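Local structure of ferredoxin component of carbazole (Pseudomonas resinovorans, 2DE6) at the interface of chains B and A. The protein carries electrons as a Rieske [2Fe-2S] ferredoxin from the reductase CarAd to the terminal oxygenase CarAa of carbazole 1,9a-dioxygenase. Numbering follows the deposited sequence. Chains: chain A, ferredoxin component of carbazole; chain B, terminal oxygenase component of carbazole.

The interface of chains B and A. Residues chain B 118-119; chain A 43, 47, 86-89.
B:Arg118 starts with CG anti to its backbone N (chi1 -174°), bends once at chi2 (61°) and then runs straight, which carries its guanidinium out over the ferredoxin surface. B:Gln119 diverges from it: CG lies anti to the carbonyl carbon, and a bend at chi2 turns the amide toward A:Thr47. The guanidinium lies with one face on A:Val86, whose CG1, anti to the backbone N, sits over the centre of the group, 3.7 Å from CZ of B:Arg118. Beyond this methyl, A:Glu43 comes tip to tip with the arginine; OE1 of its carboxylate and NH2 of B:Arg118 form a salt bridge at 3.2 Å, but the two planes are 60° apart and no N-H points at the oxygen, so the attraction is probably mainly electrostatic. The same OE1 accepts the backbone N-H of A:Gly89 from above the carboxylate plane, a second-shell bond that would steady the acid. The carbonyl O of A:Pro87 also lies 3.0 Å from NH2 of B:Arg118, again without an N-H directed at it, and may favour the positive charge. Alongside, the amide NE2 of B:Gln119 donates to the backbone O of A:Thr47 at 2.8 Å, approaching from above the carbonyl plane, while a water at hydrogen-bonding distance from OE1 of that amide reaches the same oxygen more loosely. A:Thr47 is itself tied down, its hydroxyl OG1 giving a 2.7 Å bond to a lone pair of A:Val86 O. The site thus pairs a loop of the oxygenase with two ferredoxin loops: one holds A:Thr47, between the cluster ligands A:Cys46 and A:His48, and the other, 86-89, leads into strand 90-91, with A:Glu43 closing strand 38-43.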
loop_
_atom_site.group_PDB
_atom_site.type_symbol
_atom_site.label_atom_id
_atom_site.label_comp_id
_atom_site.label_asym_id
_atom_site.label_seq_id
_atom_site.Cartn_x
_atom_site.Cartn_y
_atom_site.Cartn_z
ATOM N N ARG B 118 8.918 -14.898 34.654
ATOM C CA ARG B 118 8.681 -15.940 33.653
ATOM C C ARG B 118 8.723 -15.390 32.223
ATOM O O ARG B 118 8.456 -16.111 31.263
ATOM C CB ARG B 118 7.321 -16.602 33.927
ATOM C CG ARG B 118 6.965 -17.814 33.055
ATOM C CD ARG B 118 7.952 -18.977 33.221
ATOM N NE ARG B 118 7.525 -20.203 32.533
ATOM C CZ ARG B 118 8.194 -21.355 32.591
ATOM N NH1 ARG B 118 9.316 -21.428 33.300
ATOM N NH2 ARG B 118 7.742 -22.441 31.964
ATOM N N GLN B 119 9.061 -14.112 32.089
ATOM C CA GLN B 119 9.141 -13.482 30.775
ATOM C C GLN B 119 10.386 -12.609 30.731
ATOM O O GLN B 119 10.907 -12.191 31.770
ATOM C CB GLN B 119 7.904 -12.619 30.502
ATOM C CG GLN B 119 6.555 -13.346 30.580
ATOM C CD GLN B 119 6.353 -14.389 29.481
ATOM O OE1 GLN B 119 7.054 -14.398 28.468
ATOM N NE2 GLN B 119 5.372 -15.264 29.679
ATOM N N GLU A 43 2.858 -28.267 33.045
ATOM C CA GLU A 43 2.192 -27.217 33.795
ATOM C C GLU A 43 0.978 -26.935 32.910
ATOM O O GLU A 43 1.052 -27.119 31.694
ATOM C CB GLU A 43 3.077 -25.969 33.870
ATOM C CG GLU A 43 4.532 -26.253 34.209
ATOM C CD GLU A 43 5.399 -24.999 34.175
ATOM O OE1 GLU A 43 5.483 -24.342 33.107
ATOM O OE2 GLU A 43 6.000 -24.672 35.221
ATOM N N THR A 47 2.939 -20.907 28.582
ATOM C CA THR A 47 4.061 -20.047 28.944
ATOM C C THR A 47 4.019 -18.685 28.252
ATOM O O THR A 47 4.804 -17.796 28.583
ATOM C CB THR A 47 5.419 -20.725 28.621
ATOM O OG1 THR A 47 5.574 -20.840 27.202
ATOM C CG2 THR A 47 5.488 -22.122 29.245
ATOM N N VAL A 86 9.052 -20.035 25.580
ATOM C CA VAL A 86 9.526 -20.563 26.856
ATOM C C VAL A 86 9.042 -22.003 27.017
ATOM O O VAL A 86 7.845 -22.276 26.935
ATOM C CB VAL A 86 8.999 -19.727 28.051
ATOM C CG1 VAL A 86 9.546 -20.281 29.361
ATOM C CG2 VAL A 86 9.396 -18.272 27.886
ATOM N N PRO A 87 9.969 -22.943 27.245
ATOM C CA PRO A 87 9.595 -24.350 27.410
ATOM C C PRO A 87 8.666 -24.591 28.596
ATOM O O PRO A 87 8.779 -23.937 29.635
ATOM C CB PRO A 87 10.943 -25.046 27.598
ATOM C CG PRO A 87 11.890 -24.156 26.836
ATOM C CD PRO A 87 11.434 -22.790 27.256
ATOM N N LEU A 88 7.753 -25.542 28.425
ATOM C CA LEU A 88 6.810 -25.917 29.471
ATOM C C LEU A 88 7.485 -26.830 30.482
ATOM O O LEU A 88 8.359 -27.622 30.130
ATOM C CB LEU A 88 5.629 -26.686 28.882
ATOM C CG LEU A 88 4.303 -25.999 28.591
ATOM C CD1 LEU A 88 3.354 -27.041 28.015
ATOM C CD2 LEU A 88 3.723 -25.388 29.858
ATOM N N GLY A 89 7.074 -26.719 31.738
ATOM C CA GLY A 89 7.629 -27.585 32.756
ATOM C C GLY A 89 7.003 -28.950 32.538
ATOM O O GLY A 89 5.801 -29.048 32.294
HETATM O O HOH W 1 6.269 -16.090 26.218
#